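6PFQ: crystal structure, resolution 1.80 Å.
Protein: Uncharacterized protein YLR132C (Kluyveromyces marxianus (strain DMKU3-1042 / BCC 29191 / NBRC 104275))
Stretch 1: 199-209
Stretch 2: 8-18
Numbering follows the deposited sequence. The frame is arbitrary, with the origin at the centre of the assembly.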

# COMPACT_ATOMS: atom_id res chain seq x y z
N GLN A 199 13.78 -1.03 3.35
CA GLN A 199 13.46 -0.66 4.72
C GLN A 199 13.56 0.86 4.86
O GLN A 199 14.35 1.51 4.16
CB GLN A 199 14.38 -1.34 5.74
CG GLN A 199 14.50 -2.84 5.47
CD GLN A 199 15.15 -3.59 6.61
OE1 GLN A 199 15.32 -3.05 7.71
NE2 GLN A 199 15.50 -4.86 6.37
N PHE A 200 12.72 1.40 5.74
CA PHE A 200 12.52 2.84 5.86
C PHE A 200 12.25 3.19 7.33
O PHE A 200 11.78 2.37 8.12
CB PHE A 200 11.34 3.32 4.99
CG PHE A 200 11.42 2.88 3.56
CD1 PHE A 200 10.90 1.66 3.17
CD2 PHE A 200 11.99 3.69 2.60
CE1 PHE A 200 10.97 1.23 1.85
CE2 PHE A 200 12.08 3.27 1.27
CZ PHE A 200 11.57 2.04 0.91
N ARG A 201 12.50 4.45 7.68
CA ARG A 201 12.03 4.99 8.95
C ARG A 201 11.24 6.25 8.65
O ARG A 201 11.76 7.16 8.00
CB ARG A 201 13.19 5.31 9.90
CG ARG A 201 12.72 5.77 11.29
CD ARG A 201 13.84 5.70 12.35
NE ARG A 201 14.16 4.33 12.73
CZ ARG A 201 13.43 3.58 13.56
NH1 ARG A 201 12.31 4.04 14.11
NH2 ARG A 201 13.82 2.35 13.83
N CYS A 202 9.98 6.29 9.08
CA CYS A 202 9.10 7.42 8.76
C CYS A 202 8.99 8.30 10.00
O CYS A 202 8.72 7.79 11.08
CB CYS A 202 7.71 6.94 8.33
SG CYS A 202 7.83 5.91 6.86
N HIS A 203 9.20 9.61 9.84
CA HIS A 203 9.07 10.54 10.96
C HIS A 203 7.77 11.34 10.93
O HIS A 203 7.57 12.24 11.76
CB HIS A 203 10.28 11.48 11.01
CG HIS A 203 11.58 10.77 11.30
ND1 HIS A 203 12.34 10.17 10.32
CD2 HIS A 203 12.24 10.56 12.47
CE1 HIS A 203 13.41 9.62 10.86
NE2 HIS A 203 13.37 9.84 12.17
N GLU A 204 6.86 11.00 10.02
CA GLU A 204 5.59 11.68 9.86
C GLU A 204 4.66 10.74 9.11
O GLU A 204 5.11 9.83 8.43
CB GLU A 204 5.76 12.97 9.08
CG GLU A 204 6.31 12.70 7.67
CD GLU A 204 6.92 13.92 7.03
OE1 GLU A 204 7.24 14.87 7.78
OE2 GLU A 204 7.06 13.94 5.79
N LEU A 205 3.36 10.96 9.28
CA LEU A 205 2.31 10.41 8.43
C LEU A 205 1.87 11.49 7.45
O LEU A 205 2.18 12.68 7.61
CB LEU A 205 1.08 9.98 9.25
CG LEU A 205 1.12 9.14 10.53
CD1 LEU A 205 -0.17 8.37 10.69
CD2 LEU A 205 2.31 8.22 10.57
N LYS A 206 1.11 11.07 6.45
CA LYS A 206 0.44 11.95 5.51
C LYS A 206 -1.06 11.69 5.57
O LYS A 206 -1.48 10.56 5.82
CB LYS A 206 0.90 11.69 4.10
CG LYS A 206 2.39 11.78 3.91
CD LYS A 206 2.84 13.19 3.75
CE LYS A 206 4.33 13.20 3.43
NZ LYS A 206 4.80 14.54 3.10
N ALA A 207 -1.86 12.70 5.28
CA ALA A 207 -3.29 12.51 5.11
C ALA A 207 -3.71 13.22 3.84
O ALA A 207 -3.38 14.40 3.65
CB ALA A 207 -4.08 13.04 6.30
N LYS A 208 -4.38 12.50 2.94
CA LYS A 208 -5.14 13.13 1.86
C LYS A 208 -6.50 13.57 2.40
O LYS A 208 -7.22 12.77 2.99
CB LYS A 208 -5.33 12.18 0.67
N VAL A 209 -6.81 14.85 2.22
CA VAL A 209 -8.08 15.42 2.64
C VAL A 209 -8.64 16.15 1.43
O VAL A 209 -8.09 17.18 1.02
CB VAL A 209 -7.93 16.36 3.84
CG1 VAL A 209 -9.04 17.40 3.86
CG2 VAL A 209 -7.94 15.57 5.10
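Stretch 2, residues 8-18: NIGFLFLELRL

Stretch 2 runs as a strand from Ile9 to Leu16, antiparallel to strand Glu204-Val209 (162°, closest approach 4.6 Å), and oblique to strand Phe200-Cys202 (132°, 8.0 Å), so the two chains splay at Phe200 and pair closely toward Val209.

Phe200 makes contact through its side chain, which meets the Leu16 side chain and the main-chain Arg17 O. Leu16 CB lies 3.9 Å from the centroid of the Phe200 ring and 5° off its normal, a CH-pi contact over one face, while Arg17 O approaches the ring edge at Phe200 CE2 (3.6 Å). Cys202 SG packs on Leu16 CD2 at 3.7 Å and Leu14 CD1 at 4.1 Å. Where the strands begin to converge, a water bridges them, donating to Glu204 O (2.9 Å) and accepting from Glu15 N (2.8 Å). Leu205 CD2 meets Leu14 CD2 at 3.3 Å.

Direct pairing starts at Lys206: Lys206 N donates a hydrogen bond to Phe13 O and Phe13 N donates one to Lys206 O, both at 2.9 Å; Lys206 CB also sits over the Phe13 ring, 3.6 Å from the centroid. Ala207 faces Leu12 in a non-hydrogen-bonded pair, with Ala207 CB 3.6 Å from Leu12 CD2. Lys208 repeats the ladder: Lys208 N donates to Phe11 O at 2.9 Å and Phe11 N to Lys208 O at 3.0 Å. Val209 pairs with Gly10, CA to CA 4.5 Å, and its CA-H points to Ile9 O (Val209 CA to Ile9 O 3.4 Å).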

# COMPACT_ATOMS: atom_id res chain seq x y z
N ASN A 8 -14.94 15.89 1.23
CA ASN A 8 -15.11 15.26 2.54
C ASN A 8 -14.53 13.85 2.61
O ASN A 8 -14.99 13.03 3.39
CB ASN A 8 -16.58 15.31 2.97
CG ASN A 8 -17.08 16.75 3.13
OD1 ASN A 8 -16.32 17.62 3.55
ND2 ASN A 8 -18.34 16.99 2.80
N ILE A 9 -13.52 13.57 1.78
CA ILE A 9 -12.86 12.25 1.75
C ILE A 9 -11.52 12.41 2.44
O ILE A 9 -10.76 13.34 2.10
CB ILE A 9 -12.64 11.73 0.32
CG1 ILE A 9 -13.94 11.63 -0.49
CG2 ILE A 9 -11.92 10.37 0.37
CD1 ILE A 9 -14.98 10.72 0.09
N GLY A 10 -11.19 11.50 3.35
CA GLY A 10 -9.88 11.50 3.99
C GLY A 10 -9.27 10.12 3.95
O GLY A 10 -9.97 9.11 3.92
N PHE A 11 -7.94 10.07 3.96
CA PHE A 11 -7.20 8.81 3.92
C PHE A 11 -5.82 9.05 4.49
O PHE A 11 -5.21 10.08 4.21
CB PHE A 11 -7.17 8.31 2.44
CG PHE A 11 -6.02 7.37 2.07
CD1 PHE A 11 -6.04 6.02 2.43
CD2 PHE A 11 -4.97 7.82 1.27
CE1 PHE A 11 -4.99 5.14 2.06
CE2 PHE A 11 -3.92 6.95 0.88
CZ PHE A 11 -3.93 5.60 1.26
N LEU A 12 -5.32 8.10 5.29
CA LEU A 12 -4.04 8.24 5.99
C LEU A 12 -3.03 7.26 5.42
O LEU A 12 -3.38 6.12 5.11
CB LEU A 12 -4.21 7.94 7.48
CG LEU A 12 -4.89 9.15 8.12
CD1 LEU A 12 -5.73 8.72 9.33
CD2 LEU A 12 -3.83 10.18 8.47
N PHE A 13 -1.77 7.67 5.31
CA PHE A 13 -0.75 6.78 4.76
C PHE A 13 0.63 7.23 5.19
O PHE A 13 0.81 8.32 5.73
CB PHE A 13 -0.82 6.71 3.22
CG PHE A 13 -0.68 8.06 2.54
CD1 PHE A 13 -1.76 8.93 2.45
CD2 PHE A 13 0.52 8.43 1.94
CE1 PHE A 13 -1.64 10.17 1.79
CE2 PHE A 13 0.66 9.65 1.28
CZ PHE A 13 -0.41 10.50 1.19
N LEU A 14 1.61 6.33 5.01
CA LEU A 14 3.04 6.59 5.14
C LEU A 14 3.62 6.72 3.74
O LEU A 14 3.24 5.98 2.84
CB LEU A 14 3.79 5.45 5.86
CG LEU A 14 3.40 5.01 7.26
CD1 LEU A 14 4.34 3.98 7.77
CD2 LEU A 14 3.46 6.23 8.18
N GLU A 15 4.55 7.63 3.57
CA GLU A 15 5.21 7.83 2.28
C GLU A 15 6.65 7.34 2.37
O GLU A 15 7.36 7.66 3.33
CB GLU A 15 5.17 9.32 1.90
CG GLU A 15 5.90 9.67 0.68
CD GLU A 15 5.86 11.18 0.44
OE1 GLU A 15 4.85 11.65 -0.12
OE2 GLU A 15 6.81 11.86 0.86
N LEU A 16 7.07 6.53 1.38
CA LEU A 16 8.37 5.86 1.36
C LEU A 16 9.15 6.33 0.13
O LEU A 16 8.86 5.91 -1.00
CB LEU A 16 8.23 4.33 1.32
CG LEU A 16 7.21 3.72 2.29
CD1 LEU A 16 7.15 2.21 2.03
CD2 LEU A 16 7.65 4.01 3.74
N ARG A 17 10.12 7.20 0.33
CA ARG A 17 10.95 7.67 -0.78
C ARG A 17 12.15 6.74 -0.90
O ARG A 17 12.86 6.53 0.08
CB ARG A 17 11.36 9.12 -0.57
CG ARG A 17 10.14 10.08 -0.54
CD ARG A 17 10.54 11.52 -0.14
NE ARG A 17 11.74 11.91 -0.87
CZ ARG A 17 11.70 12.53 -2.05
NH1 ARG A 17 10.54 12.84 -2.61
NH2 ARG A 17 12.83 12.84 -2.66
N LEU A 18 12.32 6.14 -2.08
CA LEU A 18 13.40 5.18 -2.32
C LEU A 18 14.69 5.90 -2.69
O LEU A 18 14.68 6.88 -3.44
CB LEU A 18 13.04 4.21 -3.45
CG LEU A 18 12.14 3.01 -3.13
CD1 LEU A 18 10.79 3.44 -2.59
CD2 LEU A 18 12.01 2.16 -4.37
O HOH W 1 5.12 9.46 5.60